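Local coordinates for protein multicopper oxidase (Aquifex aeolicus, PDB 6TTD) that probably couples oxidation of metal ions and, in this variant evolved toward a laccase, of organic substrates to the reduction of dioxygen at a cluster of coppers, at residues Q206-D211 with T230-L235; M224-D229 with M353-N358; L263-G268 with I316-F321; V395-L400 with I440-N445. All coordinates share one frame; numbering follows the deposited sequence.

Contact 1. Residues Q206-D211 with T230-L235; sequences QDKTFD and TILVNL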
loop_
_atom_site.group_PDB
_atom_site.type_symbol
_atom_site.label_atom_id
_atom_site.label_comp_id
_atom_site.label_asym_id
_atom_site.label_seq_id
_atom_site.Cartn_x
_atom_site.Cartn_y
_atom_site.Cartn_z
ATOM N N GLN A 206 9.263 -2.663 -5.632
ATOM C CA GLN A 206 8.794 -4.013 -5.948
ATOM C C GLN A 206 9.969 -4.917 -6.259
ATOM O O GLN A 206 10.970 -4.475 -6.831
ATOM C CB GLN A 206 7.864 -4.018 -7.173
ATOM C CG GLN A 206 6.685 -3.051 -7.000
ATOM C CD GLN A 206 5.701 -3.145 -8.187
ATOM O OE1 GLN A 206 6.015 -2.699 -9.304
ATOM N NE2 GLN A 206 4.549 -3.765 -7.954
ATOM N N ASP A 207 9.837 -6.191 -5.909
ATOM C CA ASP A 207 10.841 -7.179 -6.268
ATOM C C ASP A 207 10.253 -8.165 -7.260
ATOM O O ASP A 207 9.121 -8.651 -7.075
ATOM C CB ASP A 207 11.405 -7.893 -5.031
ATOM C CG ASP A 207 10.363 -8.619 -4.172
ATOM O OD1 ASP A 207 9.215 -8.197 -4.101
ATOM O OD2 ASP A 207 10.758 -9.629 -3.526
ATOM N N LYS A 208 11.006 -8.436 -8.331
ATOM C CA LYS A 208 10.560 -9.363 -9.376
ATOM C C LYS A 208 11.755 -10.202 -9.797
ATOM O O LYS A 208 12.908 -9.899 -9.448
ATOM C CB LYS A 208 9.972 -8.647 -10.611
ATOM C CG LYS A 208 8.832 -7.730 -10.268
ATOM C CD LYS A 208 8.012 -7.264 -11.536
ATOM C CE LYS A 208 6.961 -6.138 -11.192
ATOM N NZ LYS A 208 5.810 -6.610 -10.293
ATOM N N THR A 209 11.474 -11.286 -10.532
ATOM C CA THR A 209 12.484 -12.179 -11.072
ATOM C C THR A 209 12.223 -12.319 -12.565
ATOM O O THR A 209 11.075 -12.488 -12.984
ATOM C CB THR A 209 12.434 -13.544 -10.348
ATOM O OG1 THR A 209 12.688 -13.352 -8.959
ATOM C CG2 THR A 209 13.438 -14.548 -10.910
ATOM N N PHE A 210 13.262 -12.171 -13.371
ATOM C CA PHE A 210 13.144 -12.194 -14.823
ATOM C C PHE A 210 13.924 -13.374 -15.356
ATOM O O PHE A 210 14.989 -13.673 -14.843
ATOM C CB PHE A 210 13.727 -10.951 -15.437
ATOM C CG PHE A 210 13.052 -9.707 -15.005
ATOM C CD1 PHE A 210 12.087 -9.133 -15.798
ATOM C CD2 PHE A 210 13.345 -9.144 -13.791
ATOM C CE1 PHE A 210 11.459 -8.009 -15.420
ATOM C CE2 PHE A 210 12.713 -7.984 -13.405
ATOM C CZ PHE A 210 11.754 -7.435 -14.211
ATOM N N ASP A 211 13.458 -14.041 -16.380
ATOM C CA ASP A 211 14.422 -14.972 -16.936
ATOM C C ASP A 211 15.275 -14.260 -17.993
ATOM O O ASP A 211 15.294 -13.024 -18.097
ATOM C CB ASP A 211 13.743 -16.238 -17.414
ATOM C CG ASP A 211 12.875 -15.997 -18.522
ATOM O OD1 ASP A 211 13.179 -15.117 -19.367
ATOM O OD2 ASP A 211 11.853 -16.699 -18.540
ATOM N N THR A 230 15.248 -9.196 -8.124
ATOM C CA THR A 230 15.522 -7.895 -8.723
ATOM C C THR A 230 14.628 -6.823 -8.122
ATOM O O THR A 230 13.392 -6.955 -8.137
ATOM C CB THR A 230 15.285 -7.980 -10.240
ATOM O OG1 THR A 230 16.144 -8.992 -10.767
ATOM C CG2 THR A 230 15.560 -6.666 -10.962
ATOM N N ILE A 231 15.244 -5.767 -7.604
ATOM C CA ILE A 231 14.520 -4.652 -6.993
ATOM C C ILE A 231 14.246 -3.606 -8.065
ATOM O O ILE A 231 15.163 -3.196 -8.795
ATOM C CB ILE A 231 15.298 -4.019 -5.827
ATOM C CG1 ILE A 231 15.828 -5.102 -4.875
ATOM C CG2 ILE A 231 14.344 -3.128 -5.032
ATOM C CD1 ILE A 231 14.705 -5.962 -4.229
ATOM N N LEU A 232 12.986 -3.189 -8.168
ATOM C CA LEU A 232 12.534 -2.162 -9.093
ATOM C C LEU A 232 11.928 -1.011 -8.297
ATOM O O LEU A 232 11.277 -1.213 -7.268
ATOM C CB LEU A 232 11.442 -2.728 -10.063
ATOM C CG LEU A 232 11.847 -4.094 -10.670
ATOM C CD1 LEU A 232 10.775 -4.694 -11.454
ATOM C CD2 LEU A 232 12.996 -3.815 -11.563
ATOM N N VAL A 233 12.097 0.202 -8.787
ATOM C CA VAL A 233 11.346 1.339 -8.280
ATOM C C VAL A 233 10.644 1.913 -9.505
ATOM O O VAL A 233 11.293 2.178 -10.534
ATOM C CB VAL A 233 12.213 2.398 -7.581
ATOM C CG1 VAL A 233 11.342 3.563 -7.004
ATOM C CG2 VAL A 233 13.072 1.761 -6.517
ATOM N N ASN A 234 9.327 1.996 -9.432
ATOM C CA ASN A 234 8.539 2.431 -10.573
ATOM C C ASN A 234 8.903 1.640 -11.825
ATOM O O ASN A 234 9.044 2.215 -12.906
ATOM C CB ASN A 234 8.707 3.951 -10.822
ATOM C CG ASN A 234 8.350 4.795 -9.566
ATOM O OD1 ASN A 234 7.600 4.327 -8.679
ATOM N ND2 ASN A 234 8.806 6.040 -9.539
ATOM N N LEU A 235 9.038 0.318 -11.671
ATOM C CA LEU A 235 9.362 -0.603 -12.752
ATOM C C LEU A 235 10.713 -0.271 -13.399
ATOM O O LEU A 235 10.943 -0.592 -14.579
ATOM C CB LEU A 235 8.260 -0.627 -13.810
ATOM C CG LEU A 235 7.158 -1.658 -13.709
ATOM C CD1 LEU A 235 6.529 -1.818 -15.071
ATOM C CD2 LEU A 235 7.651 -3.008 -13.264
HETATM O O HOH W 1 8.329 -1.101 -9.356
HETATM O O HOH W 2 15.870 -11.474 -12.232
#
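Residues 206-208 and 230-232 form an antiparallel strand pair, the short strand 230-233 laid against the end of strand 200-208 in what is probably the second cupredoxin-like domain. Four backbone hydrogen bonds join Gln206 to Leu232 and Lys208 to Thr230; the shortest is Leu232 N to Gln206 O, 2.7 Å. Between them sits the non-hydrogen-bonded pair Asp207 and Ile231, on the face opposite Lys208 and Leu232, where Ile231 CD1 reaches Asp207 CB at 3.9 Å. The carboxylate of Asp207 leads away to Arg259 and Gly228 N.

On the Lys208 and Leu232 face, carbon contacts dominate. Lys208 starts beside its backbone N (chi1 -56°) and stays extended as far as CE, letting its methylenes cross Leu232 at about a right angle, CD lying 3.8 Å from Leu232 CD1. Its CE then meets Leu235 CD2, and NZ bonds Tyr171 O. Phe210 comes at Leu232 from the opposite direction, with leucine CD1 near the plane of its ring and 4.0 Å from CZ. Two waters stitch the ends: one accepts the N-H of Leu235 and donates to Gln206 OE1, its oxygen 2.8 Å from OE1, while Gln206 NE2 bonds Gly255 O; the other accepts the N-H of Phe210 and bonds Thr230 OG1.

Around the pair, Ile231 packs on strand 361-370, Lys208 and Leu235 touch Met82 of strand 80-87, and strand 247-254 runs parallel to 200-208.

Contact 2. Residues M224-D229 with M353-N358; sequences MGFWGD and MGMADN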
loop_
_atom_site.group_PDB
_atom_site.type_symbol
_atom_site.label_atom_id
_atom_site.label_comp_id
_atom_site.label_asym_id
_atom_site.label_seq_id
_atom_site.Cartn_x
_atom_site.Cartn_y
_atom_site.Cartn_z
ATOM N N MET A 224 6.182 -18.339 2.841
ATOM C CA MET A 224 6.618 -16.972 3.061
ATOM C C MET A 224 6.192 -16.047 1.943
ATOM O O MET A 224 6.625 -14.903 1.930
ATOM C CB MET A 224 8.147 -16.881 3.192
ATOM C CG MET A 224 8.762 -17.824 4.206
ATOM S SD MET A 224 7.956 -17.562 5.772
ATOM C CE MET A 224 6.885 -19.007 5.774
ATOM N N GLY A 225 5.350 -16.502 1.004
ATOM C CA GLY A 225 5.004 -15.690 -0.142
ATOM C C GLY A 225 6.129 -15.658 -1.173
ATOM O O GLY A 225 7.162 -16.355 -1.064
ATOM N N PHE A 226 5.941 -14.802 -2.177
ATOM C CA PHE A 226 6.870 -14.714 -3.319
ATOM C C PHE A 226 7.954 -13.662 -3.072
ATOM O O PHE A 226 7.639 -12.527 -2.743
ATOM C CB PHE A 226 6.173 -14.362 -4.644
ATOM C CG PHE A 226 7.164 -14.110 -5.780
ATOM C CD1 PHE A 226 7.690 -15.173 -6.514
ATOM C CD2 PHE A 226 7.638 -12.827 -6.029
ATOM C CE1 PHE A 226 8.633 -14.942 -7.509
ATOM C CE2 PHE A 226 8.605 -12.591 -7.023
ATOM C CZ PHE A 226 9.069 -13.623 -7.762
ATOM N N TRP A 227 9.217 -14.021 -3.316
ATOM C CA TRP A 227 10.332 -13.109 -3.130
ATOM C C TRP A 227 11.143 -13.070 -4.411
ATOM O O TRP A 227 11.569 -14.127 -4.908
ATOM C CB TRP A 227 11.200 -13.581 -1.946
ATOM C CG TRP A 227 10.481 -13.526 -0.634
ATOM C CD1 TRP A 227 9.337 -14.206 -0.297
ATOM C CD2 TRP A 227 10.822 -12.725 0.519
ATOM N NE1 TRP A 227 8.947 -13.866 0.974
ATOM C CE2 TRP A 227 9.844 -12.977 1.509
ATOM C CE3 TRP A 227 11.862 -11.814 0.812
ATOM C CZ2 TRP A 227 9.881 -12.364 2.784
ATOM C CZ3 TRP A 227 11.899 -11.214 2.086
ATOM C CH2 TRP A 227 10.917 -11.489 3.046
ATOM N N GLY A 228 11.405 -11.862 -4.919
ATOM C CA GLY A 228 12.084 -11.698 -6.180
ATOM C C GLY A 228 13.557 -11.373 -6.022
ATOM O O GLY A 228 14.019 -10.923 -4.974
ATOM N N ASP A 229 14.319 -11.577 -7.094
ATOM C CA ASP A 229 15.739 -11.305 -6.948
ATOM C C ASP A 229 16.163 -9.953 -7.519
ATOM O O ASP A 229 17.288 -9.535 -7.268
ATOM C CB ASP A 229 16.580 -12.486 -7.517
ATOM C CG ASP A 229 16.332 -12.755 -8.978
ATOM O OD1 ASP A 229 15.815 -11.845 -9.681
ATOM O OD2 ASP A 229 16.693 -13.869 -9.427
ATOM N N MET A 353 10.690 -24.287 4.779
ATOM C CA MET A 353 9.818 -24.206 3.626
ATOM C C MET A 353 9.411 -22.724 3.313
ATOM O O MET A 353 8.423 -22.182 3.875
ATOM C CB MET A 353 8.581 -25.077 3.846
ATOM C CG MET A 353 7.636 -25.002 2.673
ATOM S SD MET A 353 6.467 -26.351 2.473
ATOM C CE MET A 353 5.428 -25.709 1.164
ATOM N N GLY A 354 10.190 -22.088 2.427
ATOM C CA GLY A 354 9.923 -20.738 1.945
ATOM C C GLY A 354 11.048 -20.240 1.057
ATOM O O GLY A 354 12.094 -20.859 0.933
ATOM N N MET A 355 10.791 -19.123 0.379
ATOM C CA MET A 355 11.785 -18.478 -0.478
ATOM C C MET A 355 12.281 -17.126 0.075
ATOM O O MET A 355 12.888 -16.340 -0.672
ATOM C CB MET A 355 11.250 -18.375 -1.913
ATOM C CG MET A 355 10.134 -17.449 -2.114
ATOM S SD MET A 355 9.339 -17.809 -3.710
ATOM C CE MET A 355 10.608 -17.597 -4.978
ATOM N N ALA A 356 12.012 -16.826 1.351
ATOM C CA ALA A 356 12.358 -15.533 1.942
ATOM C C ALA A 356 13.857 -15.383 2.158
ATOM O O ALA A 356 14.610 -16.354 2.266
ATOM C CB ALA A 356 11.665 -15.356 3.292
ATOM N N ASP A 357 14.299 -14.144 2.226
ATOM C CA ASP A 357 15.654 -13.861 2.665
ATOM C C ASP A 357 15.604 -12.680 3.627
ATOM O O ASP A 357 14.557 -12.055 3.838
ATOM C CB ASP A 357 16.593 -13.563 1.503
ATOM C CG ASP A 357 16.234 -12.279 0.802
ATOM O OD1 ASP A 357 16.658 -11.220 1.320
ATOM O OD2 ASP A 357 15.493 -12.331 -0.219
ATOM N N ASN A 358 16.740 -12.417 4.254
ATOM C CA ASN A 358 16.883 -11.347 5.241
ATOM C C ASN A 358 18.104 -10.515 4.875
ATOM O O ASN A 358 18.862 -10.075 5.746
ATOM C CB ASN A 358 16.992 -11.923 6.667
ATOM C CG ASN A 358 16.762 -10.887 7.787
ATOM O OD1 ASN A 358 16.022 -9.899 7.660
ATOM N ND2 ASN A 358 17.465 -11.096 8.880
HETATM O O HOH W 3 7.938 -18.572 0.434
#
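Trp227 and Met355 meet through their first torsions: Trp227 CG stands beside its backbone N, opposite the carbonyl carbon (chi1 -65°), which lays the indole over the backbone of Met355 to Asp357, while Met355 CG sits between N and C (chi1 69°) and reaches across to Gly225 O at 3.3 Å. The Met355 chain then bends at its end, bringing SD and CE obliquely to the Phe226 ring in a Met-aromatic contact.

Ala356 lies squarely over one face of the indole. Its CA is 3.6 Å from the centroid of the five-membered ring, a CH-pi contact, and its CB is 3.5 Å from Trp227 CE2. The ring's rotation is fixed by a nearly straight bond from Trp227 NE1 to Met224 O (2.7 Å, 169°), in the indole plane although above the carbonyl plane. A leucine in place of Trp227 would probably leave Ala356 without its flat partner and Met224 O without its donor. Water 3 accepts bonds from the N-H groups of Met224 and Met355 and donates to Gly225 O, bridging loops that share no direct hydrogen bond.

Phe226 N bonds Glu513, next to the copper ligand His514, and the nearest atoms of Gly225 and a bound copper are about 8 Å apart. The packing sets the end of a methionine-rich segment, of the kind this oxidase is noted for, beside the copper region.

Contact 3. Residues L263-G268 with I316-F321; sequences LALLRG and IKLYNF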
loop_
_atom_site.group_PDB
_atom_site.type_symbol
_atom_site.label_atom_id
_atom_site.label_comp_id
_atom_site.label_asym_id
_atom_site.label_seq_id
_atom_site.Cartn_x
_atom_site.Cartn_y
_atom_site.Cartn_z
ATOM N N LEU A 263 14.331 0.607 5.216
ATOM C CA LEU A 263 15.012 1.544 4.331
ATOM C C LEU A 263 15.711 2.651 5.097
ATOM O O LEU A 263 15.125 3.260 6.010
ATOM C CB LEU A 263 14.022 2.198 3.357
ATOM C CG LEU A 263 13.279 1.219 2.418
ATOM C CD1 LEU A 263 12.096 1.985 1.721
ATOM C CD2 LEU A 263 14.264 0.606 1.425
ATOM N N ALA A 264 16.939 2.951 4.669
ATOM C CA ALA A 264 17.718 4.078 5.183
ATOM C C ALA A 264 18.324 4.805 3.993
ATOM O O ALA A 264 18.421 4.249 2.885
ATOM C CB ALA A 264 18.828 3.617 6.156
ATOM N N LEU A 265 18.800 6.031 4.249
ATOM C CA LEU A 265 19.513 6.828 3.246
ATOM C C LEU A 265 20.968 6.936 3.664
ATOM O O LEU A 265 21.268 7.580 4.685
ATOM C CB LEU A 265 18.906 8.223 3.087
ATOM C CG LEU A 265 17.498 8.184 2.508
ATOM C CD1 LEU A 265 16.751 9.500 2.871
ATOM C CD2 LEU A 265 17.583 7.975 0.998
ATOM N N LEU A 266 21.868 6.360 2.855
ATOM C CA LEU A 266 23.270 6.267 3.222
ATOM C C LEU A 266 24.075 7.313 2.461
ATOM O O LEU A 266 24.100 7.322 1.228
ATOM C CB LEU A 266 23.792 4.860 2.946
ATOM C CG LEU A 266 23.055 3.840 3.812
ATOM C CD1 LEU A 266 23.656 2.400 3.684
ATOM C CD2 LEU A 266 23.053 4.288 5.259
ATOM N N ARG A 267 24.754 8.166 3.217
ATOM C CA ARG A 267 25.683 9.162 2.698
ATOM C C ARG A 267 27.041 8.610 3.108
ATOM O O ARG A 267 27.488 8.770 4.235
ATOM C CB ARG A 267 25.387 10.522 3.280
ATOM C CG ARG A 267 26.183 11.587 2.667
ATOM C CD ARG A 267 25.650 12.958 3.108
ATOM N NE ARG A 267 26.688 13.949 2.856
ATOM C CZ ARG A 267 27.356 14.602 3.796
ATOM N NH1 ARG A 267 27.051 14.402 5.082
ATOM N NH2 ARG A 267 28.321 15.460 3.434
ATOM N N GLY A 268 27.638 7.868 2.216
ATOM C CA GLY A 268 28.750 7.032 2.597
ATOM C C GLY A 268 28.262 5.911 3.482
ATOM O O GLY A 268 27.301 5.209 3.161
ATOM N N ILE A 316 23.709 9.314 -2.698
ATOM C CA ILE A 316 23.026 8.892 -1.481
ATOM C C ILE A 316 22.278 7.623 -1.827
ATOM O O ILE A 316 21.499 7.616 -2.788
ATOM C CB ILE A 316 22.086 9.987 -0.956
ATOM C CG1 ILE A 316 22.914 11.160 -0.457
ATOM C CG2 ILE A 316 21.279 9.490 0.210
ATOM C CD1 ILE A 316 22.292 12.387 -0.808
ATOM N N LYS A 317 22.529 6.542 -1.073
ATOM C CA LYS A 317 21.896 5.263 -1.353
ATOM C C LYS A 317 20.606 5.133 -0.552
ATOM O O LYS A 317 20.591 5.335 0.676
ATOM C CB LYS A 317 22.796 4.066 -1.013
ATOM C CG LYS A 317 24.133 3.986 -1.708
ATOM C CD LYS A 317 24.779 2.692 -1.226
ATOM C CE LYS A 317 26.195 2.535 -1.743
ATOM N NZ LYS A 317 26.187 3.018 -3.161
ATOM N N LEU A 318 19.509 4.854 -1.246
ATOM C CA LEU A 318 18.339 4.304 -0.570
ATOM C C LEU A 318 18.626 2.825 -0.358
ATOM O O LEU A 318 18.677 2.052 -1.322
ATOM C CB LEU A 318 17.083 4.522 -1.395
ATOM C CG LEU A 318 15.873 3.945 -0.674
ATOM C CD1 LEU A 318 15.566 4.769 0.598
ATOM C CD2 LEU A 318 14.717 4.043 -1.662
ATOM N N TYR A 319 18.876 2.429 0.874
ATOM C CA TYR A 319 19.484 1.134 1.124
ATOM C C TYR A 319 18.549 0.293 1.979
ATOM O O TYR A 319 17.936 0.815 2.917
ATOM C CB TYR A 319 20.833 1.318 1.833
ATOM C CG TYR A 319 21.667 0.078 1.880
ATOM C CD1 TYR A 319 22.402 -0.336 0.766
ATOM C CD2 TYR A 319 21.756 -0.675 3.054
ATOM C CE1 TYR A 319 23.197 -1.494 0.812
ATOM C CE2 TYR A 319 22.536 -1.830 3.113
ATOM C CZ TYR A 319 23.245 -2.229 1.994
ATOM O OH TYR A 319 23.991 -3.375 2.074
ATOM N N ASN A 320 18.465 -1.010 1.682
ATOM C CA ASN A 320 17.604 -1.921 2.434
ATOM C C ASN A 320 18.435 -2.682 3.458
ATOM O O ASN A 320 19.338 -3.419 3.085
ATOM C CB ASN A 320 16.862 -2.902 1.521
ATOM C CG ASN A 320 16.023 -3.878 2.312
ATOM O OD1 ASN A 320 14.923 -3.527 2.791
ATOM N ND2 ASN A 320 16.569 -5.092 2.541
ATOM N N PHE A 321 18.115 -2.522 4.738
ATOM C CA PHE A 321 18.746 -3.327 5.785
ATOM C C PHE A 321 17.886 -4.548 6.111
ATOM O O PHE A 321 16.719 -4.642 5.714
ATOM C CB PHE A 321 18.970 -2.453 7.012
ATOM C CG PHE A 321 20.097 -1.481 6.850
ATOM C CD1 PHE A 321 21.395 -1.855 7.135
ATOM C CD2 PHE A 321 19.879 -0.210 6.425
ATOM C CE1 PHE A 321 22.440 -0.955 7.010
ATOM C CE2 PHE A 321 20.924 0.683 6.290
ATOM C CZ PHE A 321 22.190 0.315 6.578
#
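Strands 263-267 and 316-321 run antiparallel, 4.5 Å apart at closest approach and 152° between their directions, with Ala264 bonded both ways to Tyr319 and Leu266 both ways to Lys317. The shortest of these four bonds is Leu266 N to Lys317 O, 2.7 Å. Between them, Leu265 and Leu318 form a non-hydrogen-bonded pair, and CA-H groups on both strands, such as that of Leu263, make contacts to carbonyl oxygens opposite.

The face carrying Leu263, Leu265, Ile316 and Leu318 is buried. Leu318 CG lies opposite its backbone N (chi1 -180°), and its CD1 swings over to Leu265 CD2 at 3.8 Å; Leu265 CB also touches Ile316 CG2. Further out, Leu265 rests on Met272 and Phe274 of strand 270-279 and Leu318 on Met364 of strand 361-370. This is the layered beta structure expected of a cupredoxin-like domain, probably the second of this oxidase, with strand 315-321 lying between strands 261-267 and 361-370.

On the other face, Leu266 CD1 wedges against the root of Tyr319, 3.5 Å from its CB. The Phe321 ring follows: Ala264 CB meets it at the edge, near the ring plane, 3.6 Å from CE2, and Leu266 CD1 comes obliquely to CZ at 3.9 Å. Tyr319 CD2 stands over one face of that ring, offset toward the rim, 3.6 Å above its plane. Arg271 makes a cation-pi contact with the same ring. A serine in place of Phe321 would probably leave Ala264 and Leu266 without that apolar cover and Arg271 without its cation-pi partner. Tyr319 OH extends beyond the pair to Glu360.

Contact 4. Residues V395-L400 with I440-N445; sequences VQRITL and ILEYVN
Ile398 and Tyr443 carry the tightly packed side of this parallel strand pair, while Arg397 and Glu442 face the looser, more solvent-exposed side. Five backbone hydrogen bonds join 395-400 to 440-445, the shortest from Ile398 N to Glu442 O at 2.6 Å, and the strand directions differ by 22°.

On the packed face, Ile398 and Tyr443 point the same way side by side. The isoleucine puts CG2 opposite its backbone N; CB comes obliquely to the ring, and CB and CG2 each lie 3.7 Å from Tyr443 CD1. Alongside, Leu441 CD2 fits against Gln396 CB at 3.6 Å. Tyr443 and Leu441 also pack on Leu507 of strand 503-509, and Leu400 and Asn445 lie against His451, a copper ligand. This is consistent with one sheet of the cupredoxin-like sandwich expected of the family, and the nearest atom of the Leu400 side chain is about 7 Å from a copper.

The opposite face mixes a salt bridge with aliphatic side chains and is more open to solvent at Val395 and Arg397. Arg397 bends at chi2 and chi3 so that its guanidinium lies beside the extended Glu442, and NH1 makes a salt bridge to OE2, 2.7 Å with the bond bent to 148°. The oxygen approaches the guanidinium edge near its plane, the flat groups 25° apart. Glu442 OE1 is held separately by Arg490. Beneath, Arg397 CD packs 3.5 Å from Val444 CG2.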
loop_
_atom_site.group_PDB
_atom_site.type_symbol
_atom_site.label_atom_id
_atom_site.label_comp_id
_atom_site.label_asym_id
_atom_site.label_seq_id
_atom_site.Cartn_x
_atom_site.Cartn_y
_atom_site.Cartn_z
ATOM N N VAL A 395 -13.089 -5.680 22.916
ATOM C CA VAL A 395 -11.922 -6.290 22.301
ATOM C C VAL A 395 -12.363 -7.472 21.456
ATOM O O VAL A 395 -13.115 -8.335 21.917
ATOM C CB VAL A 395 -10.890 -6.734 23.351
ATOM C CG1 VAL A 395 -9.682 -7.399 22.656
ATOM C CG2 VAL A 395 -10.443 -5.532 24.214
ATOM N N GLN A 396 -11.850 -7.525 20.238
ATOM C CA GLN A 396 -12.064 -8.587 19.264
ATOM C C GLN A 396 -10.695 -9.238 19.042
ATOM O O GLN A 396 -9.836 -8.642 18.383
ATOM C CB GLN A 396 -12.621 -7.965 17.982
ATOM C CG GLN A 396 -13.025 -8.889 16.925
ATOM C CD GLN A 396 -14.206 -9.701 17.349
ATOM O OE1 GLN A 396 -15.287 -9.153 17.700
ATOM N NE2 GLN A 396 -13.999 -11.016 17.389
ATOM N N ARG A 397 -10.454 -10.421 19.624
ATOM C CA ARG A 397 -9.166 -11.088 19.451
ATOM C C ARG A 397 -9.097 -11.762 18.083
ATOM O O ARG A 397 -10.035 -12.438 17.666
ATOM C CB ARG A 397 -8.911 -12.121 20.548
ATOM C CG ARG A 397 -7.552 -12.809 20.419
ATOM C CD ARG A 397 -6.728 -12.727 21.663
ATOM N NE ARG A 397 -7.394 -13.436 22.722
ATOM C CZ ARG A 397 -7.226 -13.188 24.015
ATOM N NH1 ARG A 397 -6.384 -12.231 24.402
ATOM N NH2 ARG A 397 -7.922 -13.887 24.918
ATOM N N ILE A 398 -8.005 -11.550 17.362
ATOM C CA ILE A 398 -7.835 -12.107 16.027
ATOM C C ILE A 398 -6.550 -12.901 16.085
ATOM O O ILE A 398 -5.447 -12.321 16.071
ATOM C CB ILE A 398 -7.739 -11.042 14.934
ATOM C CG1 ILE A 398 -8.914 -10.062 14.949
ATOM C CG2 ILE A 398 -7.508 -11.749 13.557
ATOM C CD1 ILE A 398 -10.206 -10.643 14.667
ATOM N N THR A 399 -6.675 -14.211 16.178
ATOM C CA THR A 399 -5.545 -15.102 16.389
ATOM C C THR A 399 -5.075 -15.658 15.055
ATOM O O THR A 399 -5.861 -16.303 14.338
ATOM C CB THR A 399 -5.951 -16.240 17.312
ATOM O OG1 THR A 399 -6.333 -15.696 18.578
ATOM C CG2 THR A 399 -4.835 -17.140 17.499
ATOM N N LEU A 400 -3.803 -15.394 14.723
ATOM C CA LEU A 400 -3.174 -15.903 13.497
ATOM C C LEU A 400 -2.478 -17.222 13.810
ATOM O O LEU A 400 -1.635 -17.287 14.722
ATOM C CB LEU A 400 -2.167 -14.888 12.945
ATOM C CG LEU A 400 -2.656 -13.423 12.966
ATOM C CD1 LEU A 400 -1.558 -12.470 12.436
ATOM C CD2 LEU A 400 -3.931 -13.272 12.184
ATOM N N ILE A 440 -11.536 -2.643 19.579
ATOM C CA ILE A 440 -10.113 -2.890 19.612
ATOM C C ILE A 440 -9.927 -4.255 18.991
ATOM O O ILE A 440 -10.515 -5.224 19.462
ATOM C CB ILE A 440 -9.576 -2.843 21.046
ATOM C CG1 ILE A 440 -9.689 -1.426 21.554
ATOM C CG2 ILE A 440 -8.093 -3.253 21.118
ATOM C CD1 ILE A 440 -9.405 -1.370 22.977
ATOM N N LEU A 441 -9.152 -4.325 17.909
ATOM C CA LEU A 441 -8.778 -5.599 17.306
ATOM C C LEU A 441 -7.455 -5.978 17.903
ATOM O O LEU A 441 -6.524 -5.177 17.880
ATOM C CB LEU A 441 -8.635 -5.513 15.787
ATOM C CG LEU A 441 -9.891 -5.068 15.058
ATOM C CD1 LEU A 441 -9.692 -5.116 13.547
ATOM C CD2 LEU A 441 -11.020 -5.948 15.515
ATOM N N GLU A 442 -7.376 -7.176 18.464
ATOM C CA GLU A 442 -6.128 -7.639 19.046
ATOM C C GLU A 442 -5.611 -8.827 18.244
ATOM O O GLU A 442 -6.170 -9.934 18.328
ATOM C CB GLU A 442 -6.316 -8.015 20.512
ATOM C CG GLU A 442 -5.061 -8.612 21.095
ATOM C CD GLU A 442 -5.230 -8.936 22.561
ATOM O OE1 GLU A 442 -5.004 -8.010 23.382
ATOM O OE2 GLU A 442 -5.632 -10.095 22.869
ATOM N N TYR A 443 -4.575 -8.570 17.437
ATOM C CA TYR A 443 -3.909 -9.593 16.652
ATOM C C TYR A 443 -2.915 -10.332 17.531
ATOM O O TYR A 443 -2.033 -9.719 18.156
ATOM C CB TYR A 443 -3.147 -9.000 15.438
ATOM C CG TYR A 443 -4.002 -8.359 14.392
ATOM C CD1 TYR A 443 -4.870 -9.128 13.609
ATOM C CD2 TYR A 443 -3.959 -6.970 14.186
ATOM C CE1 TYR A 443 -5.661 -8.540 12.627
ATOM C CE2 TYR A 443 -4.732 -6.377 13.190
ATOM C CZ TYR A 443 -5.571 -7.172 12.422
ATOM O OH TYR A 443 -6.351 -6.581 11.461
ATOM N N VAL A 444 -3.012 -11.639 17.520
ATOM C CA VAL A 444 -2.103 -12.489 18.267
ATOM C C VAL A 444 -1.457 -13.400 17.231
ATOM O O VAL A 444 -2.088 -14.324 16.722
ATOM C CB VAL A 444 -2.854 -13.265 19.355
ATOM C CG1 VAL A 444 -1.951 -14.245 20.119
ATOM C CG2 VAL A 444 -3.527 -12.250 20.301
ATOM N N ASN A 445 -0.206 -13.141 16.878
ATOM C CA ASN A 445 0.473 -13.930 15.848
ATOM C C ASN A 445 1.130 -15.179 16.474
ATOM O O ASN A 445 2.258 -15.125 16.991
ATOM C CB ASN A 445 1.493 -13.056 15.137
ATOM C CG ASN A 445 2.142 -13.769 13.964
ATOM O OD1 ASN A 445 1.810 -14.930 13.663
ATOM N ND2 ASN A 445 3.007 -13.037 13.227
#

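Overall arrangement
From the N terminus, contact 1 comes first, closing a loop of 18 residues between its segments. Segment 224-229 lies inside that loop and pairs with 353-358 far downstream, so contacts 1 and 2 cross along the chain; they also touch in space. Contact 3, closing 47 residues of which 26 are strand, is nested within the long loop closed by contact 2, which also includes the unmodelled residues 327-352. Contacts 1 and 3 lie in the same family region, their centres about 18 Å apart without touching. Contact 4 follows in series, closing 39 residues in the C-terminal multicopper oxidase region that supplies His451, Cys509 and His514 to a copper; its centre is about 26 Å from that of contact 2.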